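Local coordinates for protein TatD-related deoxyribonuclease (Thermotoga maritima, PDB 1J6O) that probably acts as a metal-dependent deoxyribonuclease of the TatD family, hydrolysing phosphodiester bonds in DNA, at residues Arg120-Gln125 with Ser145-Ile150; Glu149-Glu154 with Leu179-Gly184; Asn30-Ser35 with Gly225-Pro230; Leu218-Phe223 with Leu233-Glu238. One frame throughout, in Å; residues are numbered along the deposited sequence.

Contact 1 (Arg120-Gln125 with Ser145-Ile150); sequences RVFVEQ and SEAYEI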
loop_
_atom_site.group_PDB
_atom_site.type_symbol
_atom_site.label_atom_id
_atom_site.label_comp_id
_atom_site.label_asym_id
_atom_site.label_seq_id
_atom_site.Cartn_x
_atom_site.Cartn_y
_atom_site.Cartn_z
ATOM N N ARG A 120 20.082 1.390 -2.276
ATOM C CA ARG A 120 20.221 2.384 -3.333
ATOM C C ARG A 120 18.975 2.534 -4.204
ATOM O O ARG A 120 18.605 3.647 -4.580
ATOM C CB ARG A 120 21.457 2.110 -4.209
ATOM C CG ARG A 120 21.306 1.021 -5.238
ATOM C CD ARG A 120 22.167 1.290 -6.482
ATOM N NE ARG A 120 21.320 1.234 -7.676
ATOM C CZ ARG A 120 21.336 2.127 -8.667
ATOM N NH1 ARG A 120 22.177 3.164 -8.632
ATOM N NH2 ARG A 120 20.472 2.011 -9.666
ATOM N N VAL A 121 18.343 1.410 -4.521
ATOM C CA VAL A 121 17.129 1.396 -5.351
ATOM C C VAL A 121 15.971 2.087 -4.616
ATOM O O VAL A 121 15.148 2.780 -5.239
ATOM C CB VAL A 121 16.763 -0.068 -5.715
ATOM C CG1 VAL A 121 15.361 -0.158 -6.326
ATOM C CG2 VAL A 121 17.811 -0.624 -6.712
ATOM N N PHE A 122 15.924 1.903 -3.301
ATOM C CA PHE A 122 14.887 2.502 -2.448
ATOM C C PHE A 122 15.140 4.011 -2.418
ATOM O O PHE A 122 14.242 4.825 -2.629
ATOM C CB PHE A 122 14.987 1.905 -1.047
ATOM C CG PHE A 122 14.011 2.493 -0.038
ATOM C CD1 PHE A 122 12.734 2.899 -0.419
ATOM C CD2 PHE A 122 14.336 2.513 1.307
ATOM C CE1 PHE A 122 11.795 3.303 0.536
ATOM C CE2 PHE A 122 13.398 2.918 2.290
ATOM C CZ PHE A 122 12.125 3.310 1.900
ATOM N N VAL A 123 16.394 4.388 -2.175
ATOM C CA VAL A 123 16.726 5.804 -2.136
ATOM C C VAL A 123 16.395 6.490 -3.457
ATOM O O VAL A 123 15.843 7.579 -3.478
ATOM C CB VAL A 123 18.232 6.011 -1.807
ATOM C CG1 VAL A 123 18.645 7.452 -2.098
ATOM C CG2 VAL A 123 18.481 5.682 -0.349
ATOM N N GLU A 124 16.706 5.851 -4.571
ATOM C CA GLU A 124 16.418 6.453 -5.848
ATOM C C GLU A 124 14.926 6.660 -6.113
ATOM O O GLU A 124 14.548 7.631 -6.772
ATOM C CB GLU A 124 17.078 5.635 -6.957
ATOM C CG GLU A 124 18.578 5.459 -6.680
ATOM C CD GLU A 124 19.393 4.951 -7.856
ATOM O OE1 GLU A 124 18.970 3.970 -8.489
ATOM O OE2 GLU A 124 20.481 5.523 -8.131
ATOM N N GLN A 125 14.082 5.784 -5.582
ATOM C CA GLN A 125 12.641 5.932 -5.796
ATOM C C GLN A 125 12.076 7.012 -4.860
ATOM O O GLN A 125 11.129 7.746 -5.218
ATOM C CB GLN A 125 11.949 4.597 -5.601
ATOM C CG GLN A 125 12.227 3.678 -6.786
ATOM C CD GLN A 125 11.595 2.319 -6.634
ATOM O OE1 GLN A 125 10.411 2.137 -6.937
ATOM N NE2 GLN A 125 12.368 1.360 -6.160
ATOM N N SER A 145 14.229 0.023 11.317
ATOM C CA SER A 145 15.250 0.986 11.696
ATOM C C SER A 145 16.003 1.492 10.475
ATOM O O SER A 145 16.268 2.685 10.352
ATOM C CB SER A 145 16.263 0.363 12.674
ATOM O OG SER A 145 17.344 1.268 12.920
ATOM N N GLU A 146 16.346 0.586 9.570
ATOM C CA GLU A 146 17.081 0.984 8.379
ATOM C C GLU A 146 16.264 1.859 7.435
ATOM O O GLU A 146 16.777 2.839 6.870
ATOM C CB GLU A 146 17.615 -0.262 7.653
ATOM C CG GLU A 146 18.677 -1.062 8.449
ATOM C CD GLU A 146 18.100 -2.151 9.367
ATOM O OE1 GLU A 146 16.914 -2.065 9.769
ATOM O OE2 GLU A 146 18.860 -3.101 9.702
ATOM N N ALA A 147 14.991 1.517 7.276
ATOM C CA ALA A 147 14.135 2.296 6.398
ATOM C C ALA A 147 13.926 3.670 7.042
ATOM O O ALA A 147 13.991 4.692 6.362
ATOM C CB ALA A 147 12.805 1.576 6.197
ATOM N N TYR A 148 13.689 3.696 8.352
ATOM C CA TYR A 148 13.481 4.974 9.040
ATOM C C TYR A 148 14.658 5.918 8.783
ATOM O O TYR A 148 14.467 7.065 8.382
ATOM C CB TYR A 148 13.336 4.773 10.545
ATOM C CG TYR A 148 13.045 6.064 11.276
ATOM C CD1 TYR A 148 11.782 6.670 11.194
ATOM C CD2 TYR A 148 14.018 6.674 12.070
ATOM C CE1 TYR A 148 11.496 7.857 11.899
ATOM C CE2 TYR A 148 13.743 7.851 12.773
ATOM C CZ TYR A 148 12.485 8.436 12.684
ATOM O OH TYR A 148 12.225 9.613 13.365
ATOM N N GLU A 149 15.873 5.435 9.032
ATOM C CA GLU A 149 17.075 6.241 8.819
ATOM C C GLU A 149 17.107 6.822 7.401
ATOM O O GLU A 149 17.390 8.003 7.202
ATOM C CB GLU A 149 18.330 5.387 9.034
ATOM C CG GLU A 149 18.775 5.228 10.480
ATOM C CD GLU A 149 19.313 6.524 11.079
ATOM O OE1 GLU A 149 20.050 7.248 10.370
ATOM O OE2 GLU A 149 19.011 6.805 12.260
ATOM N N ILE A 150 16.815 5.986 6.410
ATOM C CA ILE A 150 16.823 6.439 5.026
ATOM C C ILE A 150 15.759 7.497 4.736
ATOM O O ILE A 150 16.041 8.539 4.161
ATOM C CB ILE A 150 16.609 5.247 4.078
ATOM C CG1 ILE A 150 17.842 4.334 4.132
ATOM C CG2 ILE A 150 16.365 5.734 2.660
ATOM C CD1 ILE A 150 17.716 3.071 3.259
#
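The ring of Phe-122 is met obliquely by Ile-150 and Ala-147, neither squarely over a face nor in the ring plane. Its CD2 lies 3.9 Å from Ile-150 CD1, and its CE2 comes 4.2 Å from Ala-147 CB. Within helix 115-132, the guanidinium of Arg-120 has Glu-124 CD over one face, toward the rim; Arg-120 NH2 and Glu-124 OE1 form a salt bridge that rests on charge alone, the oxygen lying well out of the guanidinium plane.

Ile-150 fills the angle between two neighbours one residue apart. Its CG2 branch, anti to the backbone N, sits 3.7 Å from Val-123 CG2. A beta-branched residue suits this place because its CG2 arm lies against both Val-123 and the ring, while the longer arm carries CD1 on to Phe-122. Ala-147, one turn earlier, is small enough to let the wide ring lie close to the helix backbone. No hydrogen bond crosses the contact.

The segment axes approach to 11.3 Å and cross at -39°, as neighbouring helices on the outside of a TIM barrel may do. Helix 115-132 follows strand 98-107, whose Thr-104 and Leu-106 also touch Phe-122, and strand 136-141 leads into helix 144-153.

Contact 2 (Glu149-Glu154 with Leu179-Gly184); sequences EILRTE and LGFLLG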
loop_
_atom_site.group_PDB
_atom_site.type_symbol
_atom_site.label_atom_id
_atom_site.label_comp_id
_atom_site.label_asym_id
_atom_site.label_seq_id
_atom_site.Cartn_x
_atom_site.Cartn_y
_atom_site.Cartn_z
ATOM N N GLU A 149 15.873 5.435 9.032
ATOM C CA GLU A 149 17.075 6.241 8.819
ATOM C C GLU A 149 17.107 6.822 7.401
ATOM O O GLU A 149 17.390 8.003 7.202
ATOM C CB GLU A 149 18.330 5.387 9.034
ATOM C CG GLU A 149 18.775 5.228 10.480
ATOM C CD GLU A 149 19.313 6.524 11.079
ATOM O OE1 GLU A 149 20.050 7.248 10.370
ATOM O OE2 GLU A 149 19.011 6.805 12.260
ATOM N N ILE A 150 16.815 5.986 6.410
ATOM C CA ILE A 150 16.823 6.439 5.026
ATOM C C ILE A 150 15.759 7.497 4.736
ATOM O O ILE A 150 16.041 8.539 4.161
ATOM C CB ILE A 150 16.609 5.247 4.078
ATOM C CG1 ILE A 150 17.842 4.334 4.132
ATOM C CG2 ILE A 150 16.365 5.734 2.660
ATOM C CD1 ILE A 150 17.716 3.071 3.259
ATOM N N LEU A 151 14.530 7.228 5.143
ATOM C CA LEU A 151 13.446 8.184 4.901
ATOM C C LEU A 151 13.667 9.544 5.566
ATOM O O LEU A 151 13.508 10.589 4.933
ATOM C CB LEU A 151 12.123 7.566 5.364
ATOM C CG LEU A 151 11.662 6.420 4.450
ATOM C CD1 LEU A 151 10.683 5.492 5.145
ATOM C CD2 LEU A 151 11.058 7.024 3.200
ATOM N N ARG A 152 14.064 9.532 6.832
ATOM C CA ARG A 152 14.288 10.789 7.531
ATOM C C ARG A 152 15.490 11.532 6.966
ATOM O O ARG A 152 15.634 12.734 7.168
ATOM C CB ARG A 152 14.465 10.543 9.036
ATOM C CG ARG A 152 15.755 9.847 9.454
ATOM C CD ARG A 152 15.966 9.986 10.972
ATOM N NE ARG A 152 17.296 9.577 11.438
ATOM C CZ ARG A 152 18.439 9.871 10.815
ATOM N NH1 ARG A 152 18.430 10.571 9.682
ATOM N NH2 ARG A 152 19.601 9.481 11.334
ATOM N N THR A 153 16.343 10.821 6.240
ATOM C CA THR A 153 17.527 11.432 5.653
ATOM C C THR A 153 17.226 12.402 4.511
ATOM O O THR A 153 17.914 13.414 4.366
ATOM C CB THR A 153 18.533 10.364 5.146
ATOM O OG1 THR A 153 19.097 9.667 6.266
ATOM C CG2 THR A 153 19.654 11.022 4.335
ATOM N N GLU A 154 16.222 12.130 3.685
ATOM C CA GLU A 154 16.002 13.094 2.634
ATOM C C GLU A 154 14.702 13.855 2.494
ATOM O O GLU A 154 13.835 13.826 3.364
ATOM C CB GLU A 154 16.416 12.527 1.278
ATOM C CG GLU A 154 16.088 11.094 0.962
ATOM C CD GLU A 154 16.954 10.638 -0.202
ATOM O OE1 GLU A 154 17.108 11.434 -1.153
ATOM O OE2 GLU A 154 17.487 9.511 -0.170
ATOM N N LEU A 179 6.874 10.929 11.197
ATOM C CA LEU A 179 7.587 11.352 9.990
ATOM C C LEU A 179 6.560 11.807 8.955
ATOM O O LEU A 179 6.909 12.450 7.954
ATOM C CB LEU A 179 8.421 10.186 9.430
ATOM C CG LEU A 179 9.483 10.425 8.355
ATOM C CD1 LEU A 179 10.403 11.558 8.767
ATOM C CD2 LEU A 179 10.301 9.137 8.162
ATOM N N GLY A 180 5.292 11.472 9.194
ATOM C CA GLY A 180 4.249 11.874 8.261
ATOM C C GLY A 180 3.587 10.772 7.431
ATOM O O GLY A 180 2.794 11.053 6.534
ATOM N N PHE A 181 3.915 9.525 7.721
ATOM C CA PHE A 181 3.328 8.409 6.983
ATOM C C PHE A 181 2.118 7.892 7.686
ATOM O O PHE A 181 1.941 8.157 8.865
ATOM C CB PHE A 181 4.312 7.249 6.914
ATOM C CG PHE A 181 5.381 7.443 5.925
ATOM C CD1 PHE A 181 6.558 8.102 6.272
ATOM C CD2 PHE A 181 5.214 7.006 4.624
ATOM C CE1 PHE A 181 7.555 8.321 5.312
ATOM C CE2 PHE A 181 6.191 7.215 3.674
ATOM C CZ PHE A 181 7.368 7.877 4.012
ATOM N N LEU A 182 1.268 7.187 6.935
ATOM C CA LEU A 182 0.071 6.578 7.488
ATOM C C LEU A 182 0.477 5.090 7.439
ATOM O O LEU A 182 1.440 4.728 6.745
ATOM C CB LEU A 182 -1.165 6.852 6.638
ATOM C CG LEU A 182 -2.005 7.939 7.338
ATOM C CD1 LEU A 182 -1.230 9.237 7.366
ATOM C CD2 LEU A 182 -3.344 8.100 6.645
ATOM N N LEU A 183 -0.233 4.248 8.175
ATOM C CA LEU A 183 0.055 2.816 8.228
ATOM C C LEU A 183 -1.042 1.962 7.597
ATOM O O LEU A 183 -2.226 2.134 7.894
ATOM C CB LEU A 183 0.234 2.389 9.695
ATOM C CG LEU A 183 1.145 3.305 10.508
ATOM C CD1 LEU A 183 1.200 2.788 11.928
ATOM C CD2 LEU A 183 2.548 3.340 9.901
ATOM N N GLY A 184 -0.627 1.045 6.729
ATOM C CA GLY A 184 -1.559 0.157 6.057
ATOM C C GLY A 184 -1.851 -1.080 6.882
ATOM O O GLY A 184 -0.942 -1.820 7.299
#
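Leu-179 lays its CD2 methyl against the CB of Leu-151, at 3.7 Å, and the same methyl borders the backbone N of Arg-152. Its other branch, Leu-179 CD1, lies 4.2 Å from Arg-152 CB. The two methyls lie along adjacent residues of the last turn of helix 144-153, reaching it because CG stands anti to the backbone N (chi1 -167°). Leu-156, in the loop beyond that helix, touches both leucines.

Farther inward, Leu-151 turns its CD2 methyl to Phe-181 and meets the far corner of the ring, CZ, obliquely at 3.9 Å. Leucine suits both places: Leu-179 divides its two methyls between Leu-151 and Arg-152, while Leu-151 offers CB to one neighbour and CD2 to the other. Phenylalanine is long enough to span from strand to helix.

In the TIM-barrel fold, helix 144-153, which follows strand 136-141, packs here on the end of helix 170-179 and the start of strand 181-185; strand 161-163 lies between the two strands in the sheet. The chain passes from helix 170-179 into strand 181-185 through a Schellman motif at Gly-180, whose positive phi of 110° would press a CB against the preceding carbonyl oxygen. An alanine in place of Leu-179 is likely to open a gap beside Leu-151 and remove the methyls that lie against the Arg-152 backbone. The guanidinium of Arg-152 runs back along its own helix to a salt bridge with Glu-149.

Contact 3 (Asn30-Ser35 with Gly225-Pro230); sequences NAVISS and GKRNEP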
loop_
_atom_site.group_PDB
_atom_site.type_symbol
_atom_site.label_atom_id
_atom_site.label_comp_id
_atom_site.label_asym_id
_atom_site.label_seq_id
_atom_site.Cartn_x
_atom_site.Cartn_y
_atom_site.Cartn_z
ATOM N N ASN A 30 -12.249 -9.134 -14.565
ATOM C CA ASN A 30 -13.353 -8.261 -14.988
ATOM C C ASN A 30 -14.501 -8.274 -13.988
ATOM O O ASN A 30 -15.038 -7.221 -13.636
ATOM C CB ASN A 30 -13.928 -8.689 -16.343
ATOM C CG ASN A 30 -12.922 -8.581 -17.463
ATOM O OD1 ASN A 30 -11.843 -8.021 -17.287
ATOM N ND2 ASN A 30 -13.277 -9.119 -18.639
ATOM N N ALA A 31 -14.879 -9.464 -13.530
ATOM C CA ALA A 31 -15.972 -9.605 -12.569
ATOM C C ALA A 31 -15.639 -8.971 -11.216
ATOM O O ALA A 31 -16.489 -8.324 -10.569
ATOM C CB ALA A 31 -16.307 -11.090 -12.381
ATOM N N VAL A 32 -14.397 -9.158 -10.794
ATOM C CA VAL A 32 -13.944 -8.614 -9.519
ATOM C C VAL A 32 -13.994 -7.095 -9.559
ATOM O O VAL A 32 -14.518 -6.447 -8.646
ATOM C CB VAL A 32 -12.504 -9.135 -9.203
ATOM C CG1 VAL A 32 -11.859 -8.371 -8.005
ATOM C CG2 VAL A 32 -12.593 -10.624 -8.844
ATOM N N ILE A 33 -13.503 -6.525 -10.644
ATOM C CA ILE A 33 -13.489 -5.082 -10.780
ATOM C C ILE A 33 -14.889 -4.506 -10.988
ATOM O O ILE A 33 -15.280 -3.518 -10.361
ATOM C CB ILE A 33 -12.542 -4.682 -11.935
ATOM C CG1 ILE A 33 -11.090 -4.983 -11.525
ATOM C CG2 ILE A 33 -12.647 -3.209 -12.243
ATOM C CD1 ILE A 33 -10.137 -4.970 -12.714
ATOM N N SER A 34 -15.665 -5.131 -11.850
ATOM C CA SER A 34 -17.000 -4.604 -12.065
ATOM C C SER A 34 -17.869 -4.722 -10.818
ATOM O O SER A 34 -18.918 -4.066 -10.726
ATOM C CB SER A 34 -17.665 -5.289 -13.269
ATOM O OG SER A 34 -17.969 -6.637 -12.964
ATOM N N SER A 35 -17.481 -5.526 -9.834
ATOM C CA SER A 35 -18.337 -5.609 -8.663
ATOM C C SER A 35 -17.890 -4.705 -7.513
ATOM O O SER A 35 -18.421 -4.790 -6.412
ATOM C CB SER A 35 -18.459 -7.061 -8.192
ATOM O OG SER A 35 -17.192 -7.590 -7.856
ATOM N N GLY A 225 -6.045 -19.551 3.272
ATOM C CA GLY A 225 -5.893 -20.543 2.234
ATOM C C GLY A 225 -6.610 -20.193 0.945
ATOM O O GLY A 225 -6.614 -21.004 0.022
ATOM N N LYS A 226 -7.212 -19.000 0.862
ATOM C CA LYS A 226 -7.928 -18.589 -0.349
ATOM C C LYS A 226 -7.289 -17.349 -0.925
ATOM O O LYS A 226 -6.572 -16.642 -0.224
ATOM C CB LYS A 226 -9.400 -18.278 -0.048
ATOM C CG LYS A 226 -10.210 -19.470 0.486
ATOM C CD LYS A 226 -10.465 -20.508 -0.620
ATOM C CE LYS A 226 -11.002 -21.834 -0.053
ATOM N NZ LYS A 226 -12.106 -21.657 0.926
ATOM N N ARG A 227 -7.540 -17.102 -2.211
ATOM C CA ARG A 227 -6.982 -15.920 -2.873
ATOM C C ARG A 227 -7.655 -14.737 -2.194
ATOM O O ARG A 227 -8.851 -14.767 -1.961
ATOM C CB ARG A 227 -7.383 -15.903 -4.346
ATOM C CG ARG A 227 -6.901 -14.681 -5.097
ATOM C CD ARG A 227 -7.534 -14.664 -6.461
ATOM N NE ARG A 227 -8.948 -14.306 -6.352
ATOM C CZ ARG A 227 -9.776 -14.243 -7.384
ATOM N NH1 ARG A 227 -9.310 -14.528 -8.595
ATOM N NH2 ARG A 227 -11.057 -13.887 -7.204
ATOM N N ASN A 228 -6.904 -13.688 -1.892
ATOM C CA ASN A 228 -7.504 -12.514 -1.241
ATOM C C ASN A 228 -7.987 -11.578 -2.357
ATOM O O ASN A 228 -7.502 -11.661 -3.480
ATOM C CB ASN A 228 -6.425 -11.829 -0.409
ATOM C CG ASN A 228 -6.978 -10.797 0.571
ATOM O OD1 ASN A 228 -8.179 -10.703 0.779
ATOM N ND2 ASN A 228 -6.078 -10.030 1.185
ATOM N N GLU A 229 -8.982 -10.744 -2.063
ATOM C CA GLU A 229 -9.510 -9.792 -3.040
ATOM C C GLU A 229 -10.134 -8.636 -2.270
ATOM O O GLU A 229 -10.466 -8.789 -1.073
ATOM C CB GLU A 229 -10.506 -10.449 -3.992
ATOM C CG GLU A 229 -11.719 -11.040 -3.338
ATOM C CD GLU A 229 -12.636 -11.628 -4.371
ATOM O OE1 GLU A 229 -13.397 -10.843 -4.977
ATOM O OE2 GLU A 229 -12.565 -12.864 -4.593
ATOM N N PRO A 230 -10.335 -7.476 -2.938
ATOM C CA PRO A 230 -10.904 -6.277 -2.320
ATOM C C PRO A 230 -12.160 -6.399 -1.490
ATOM O O PRO A 230 -12.228 -5.797 -0.426
ATOM C CB PRO A 230 -11.088 -5.324 -3.498
ATOM C CG PRO A 230 -9.901 -5.678 -4.359
ATOM C CD PRO A 230 -9.993 -7.202 -4.344
#
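Val-32 points one methyl, CG2, at the charged pair formed by Arg-227 and Glu-229. Arg-227 NH2 and Glu-229 OE1 are each 4.0 Å from Val-32 CG2, so the valine meets the nitrogen of one group and the oxygen of the other together. The valine and arginine side chains run alongside each other in opposite senses, and the guanidinium stands oblique to the methyl; Glu-229 crosses the valine at a slant. The second branch, Val-32 CG1, anti to the backbone N, looks instead toward Pro-230 and lies 4.3 Å from Pro-230 CD.

Between the two charged groups, Arg-227 NH2 donates to Glu-229 OE2 over 3.2 Å with an N-H...O angle of 163°. The oxygen lies in the guanidinium plane, yet the nitrogen reaches it from above the carboxylate plane. A bend at chi3 (73°) turns the arginine's end into this position. Its NH1 forms a salt bridge with Asp-28, just ahead of helix 29-34, and also binds the carbonyl of Gln-24.

Helix 29-34 follows the first barrel strand and the 225-230 loop follows the eighth, so the contact bridges the seam where the barrel closes. With a leucine in place of Arg-227, Asp-28 and the buried Glu-229 would probably both be left without this countercharge.

Apart from charge balance, the chemistry suits a buried site: a compact, beta-branched valine shields the ion pair from one side, which would be expected to strengthen its attraction.

Contact 4 (Leu218-Phe223 with Leu233-Glu238); sequences LPPQPF and LKYVVE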
loop_
_atom_site.group_PDB
_atom_site.type_symbol
_atom_site.label_atom_id
_atom_site.label_comp_id
_atom_site.label_asym_id
_atom_site.label_seq_id
_atom_site.Cartn_x
_atom_site.Cartn_y
_atom_site.Cartn_z
ATOM N N LEU A 218 -2.249 -12.603 1.649
ATOM C CA LEU A 218 -2.789 -12.446 2.989
ATOM C C LEU A 218 -4.269 -12.182 3.201
ATOM O O LEU A 218 -4.675 -11.086 3.646
ATOM C CB LEU A 218 -2.025 -11.297 3.630
ATOM C CG LEU A 218 -0.502 -11.371 3.516
ATOM C CD1 LEU A 218 0.150 -10.008 3.861
ATOM C CD2 LEU A 218 -0.015 -12.443 4.461
ATOM N N PRO A 219 -5.108 -13.179 2.944
ATOM C CA PRO A 219 -6.561 -13.097 3.081
ATOM C C PRO A 219 -6.927 -12.978 4.553
ATOM O O PRO A 219 -6.130 -13.372 5.407
ATOM C CB PRO A 219 -7.006 -14.397 2.464
ATOM C CG PRO A 219 -5.837 -15.376 2.793
ATOM C CD PRO A 219 -4.673 -14.496 2.448
ATOM N N PRO A 220 -8.082 -12.352 4.872
ATOM C CA PRO A 220 -8.443 -12.247 6.291
ATOM C C PRO A 220 -8.866 -13.627 6.797
ATOM O O PRO A 220 -9.213 -14.514 6.000
ATOM C CB PRO A 220 -9.583 -11.215 6.311
ATOM C CG PRO A 220 -10.161 -11.282 4.950
ATOM C CD PRO A 220 -8.969 -11.517 4.036
ATOM N N GLN A 221 -8.836 -13.785 8.118
ATOM C CA GLN A 221 -9.183 -15.037 8.803
ATOM C C GLN A 221 -10.222 -15.985 8.225
ATOM O O GLN A 221 -9.933 -17.171 8.009
ATOM C CB GLN A 221 -9.550 -14.752 10.253
ATOM C CG GLN A 221 -9.530 -16.000 11.112
ATOM C CD GLN A 221 -8.229 -16.768 10.986
ATOM O OE1 GLN A 221 -7.189 -16.203 10.663
ATOM N NE2 GLN A 221 -8.281 -18.064 11.264
ATOM N N PRO A 222 -11.446 -15.501 7.978
ATOM C CA PRO A 222 -12.429 -16.435 7.430
ATOM C C PRO A 222 -12.064 -17.031 6.084
ATOM O O PRO A 222 -12.718 -17.968 5.631
ATOM C CB PRO A 222 -13.710 -15.608 7.359
ATOM C CG PRO A 222 -13.217 -14.216 7.204
ATOM C CD PRO A 222 -12.009 -14.145 8.106
ATOM N N PHE A 223 -11.016 -16.510 5.455
ATOM C CA PHE A 223 -10.613 -17.029 4.159
ATOM C C PHE A 223 -9.163 -17.472 4.069
ATOM O O PHE A 223 -8.562 -17.362 3.009
ATOM C CB PHE A 223 -10.880 -15.976 3.088
ATOM C CG PHE A 223 -12.334 -15.742 2.829
ATOM C CD1 PHE A 223 -13.068 -16.632 2.047
ATOM C CD2 PHE A 223 -12.985 -14.663 3.419
ATOM C CE1 PHE A 223 -14.439 -16.453 1.858
ATOM C CE2 PHE A 223 -14.346 -14.476 3.242
ATOM C CZ PHE A 223 -15.078 -15.370 2.461
ATOM N N LEU A 233 -12.195 -6.899 2.271
ATOM C CA LEU A 233 -11.732 -5.832 3.132
ATOM C C LEU A 233 -12.725 -5.626 4.288
ATOM O O LEU A 233 -12.348 -5.125 5.352
ATOM C CB LEU A 233 -11.590 -4.558 2.298
ATOM C CG LEU A 233 -10.538 -3.529 2.666
ATOM C CD1 LEU A 233 -9.229 -4.192 3.074
ATOM C CD2 LEU A 233 -10.380 -2.577 1.478
ATOM N N LYS A 234 -13.988 -6.012 4.080
ATOM C CA LYS A 234 -14.996 -5.843 5.136
ATOM C C LYS A 234 -14.621 -6.474 6.482
ATOM O O LYS A 234 -14.983 -5.956 7.534
ATOM C CB LYS A 234 -16.348 -6.401 4.680
ATOM C CG LYS A 234 -16.340 -7.881 4.410
ATOM C CD LYS A 234 -17.534 -8.295 3.542
ATOM C CE LYS A 234 -18.826 -8.354 4.316
ATOM N NZ LYS A 234 -19.230 -7.019 4.825
ATOM N N TYR A 235 -13.920 -7.599 6.441
ATOM C CA TYR A 235 -13.499 -8.304 7.639
ATOM C C TYR A 235 -12.428 -7.543 8.363
ATOM O O TYR A 235 -12.341 -7.624 9.597
ATOM C CB TYR A 235 -13.006 -9.714 7.269
ATOM C CG TYR A 235 -14.106 -10.525 6.617
ATOM C CD1 TYR A 235 -15.188 -10.988 7.358
ATOM C CD2 TYR A 235 -14.112 -10.740 5.242
ATOM C CE1 TYR A 235 -16.263 -11.635 6.740
ATOM C CE2 TYR A 235 -15.168 -11.379 4.619
ATOM C CZ TYR A 235 -16.241 -11.820 5.368
ATOM O OH TYR A 235 -17.293 -12.415 4.713
ATOM N N VAL A 236 -11.617 -6.801 7.603
ATOM C CA VAL A 236 -10.539 -6.011 8.197
ATOM C C VAL A 236 -11.182 -4.852 8.953
ATOM O O VAL A 236 -10.765 -4.515 10.066
ATOM C CB VAL A 236 -9.563 -5.469 7.097
ATOM C CG1 VAL A 236 -8.533 -4.492 7.706
ATOM C CG2 VAL A 236 -8.830 -6.671 6.462
ATOM N N VAL A 237 -12.172 -4.228 8.326
ATOM C CA VAL A 237 -12.864 -3.117 8.945
ATOM C C VAL A 237 -13.584 -3.619 10.220
ATOM O O VAL A 237 -13.559 -2.968 11.274
ATOM C CB VAL A 237 -13.908 -2.529 7.973
ATOM C CG1 VAL A 237 -14.894 -1.633 8.736
ATOM C CG2 VAL A 237 -13.202 -1.729 6.863
ATOM N N GLU A 238 -14.230 -4.777 10.107
ATOM C CA GLU A 238 -14.947 -5.355 11.239
ATOM C C GLU A 238 -14.021 -5.483 12.433
ATOM O O GLU A 238 -14.333 -5.006 13.528
ATOM C CB GLU A 238 -15.506 -6.718 10.857
ATOM C CG GLU A 238 -16.110 -7.497 11.996
ATOM C CD GLU A 238 -16.827 -8.734 11.488
ATOM O OE1 GLU A 238 -16.247 -9.436 10.625
ATOM O OE2 GLU A 238 -17.962 -8.996 11.950
#
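Pro-222 and Tyr-235 make the CH-pi contact of this interface: Pro-222 CG stands 3.8 Å from the centroid of the Tyr-235 ring, 12° off its normal. On the opposite face, nearer the rim, lies CG of Lys-234 from the tyrosine's own helix, so the ring is sandwiched between aliphatic carbons.

The aromatic pair is of another kind. Phe-223 and Tyr-235 form an oblique pair, their centroids 5.7 Å apart and their planes at 59°. The touch is made at the rim of the phenylalanine, with Phe-223 CE2 3.5 Å from Tyr-235 CE2, and the latter atom lies in the Phe-223 plane. Phe-223 also stacks on Tyr-232.

Plain apolar packing completes the set. Pro-220 CB comes 3.9 Å from Tyr-235 CB, the two side chains crossing at about a right angle, and the proline's CG reaches the ring near CD2. With its CG anti to the carbonyl carbon (chi1 -61°), Tyr-235 carries its ring out from helix 233-244 into this loop. The loop itself is folded back by a backbone bond from Phe-223 N to Pro-220 O, 2.7 Å long. It follows the last barrel strand, 209-211, and folds onto helix 233-244, with the side chain of Pro-220 about 9 Å from that of Asp-214, a predicted metal ligand.

The rigid prolines suit their posts, Pro-222 offering a C-H group to the aromatic face and Pro-220 packing on CB and beside CD2. No hydrogen bond crosses here, so apolar packing, with one CH-pi contact, probably accounts for most of the attraction between these two segments.

All four contacts belong to one TIM-barrel domain and fall into two groups on opposite sides of its centre. Contacts 1 and 2 have centres 9 Å apart and share helix 144-153, which packs on helix 115-132 in one and on the approach to strand 181-185 in the other. Contacts 3 and 4, about 13 Å apart between centres, both use the long loop joining strand 209-211 to helix 233-244, and their segments interlock along the chain. Contact 3 spans 190 residues and brackets contacts 1 and 2 in sequence; contact 4 comes after both. The first group thus joins neighbouring helices and a strand of the barrel wall, while contact 3 ties the late loop to the first helix and contact 4 packs it on the helix that follows.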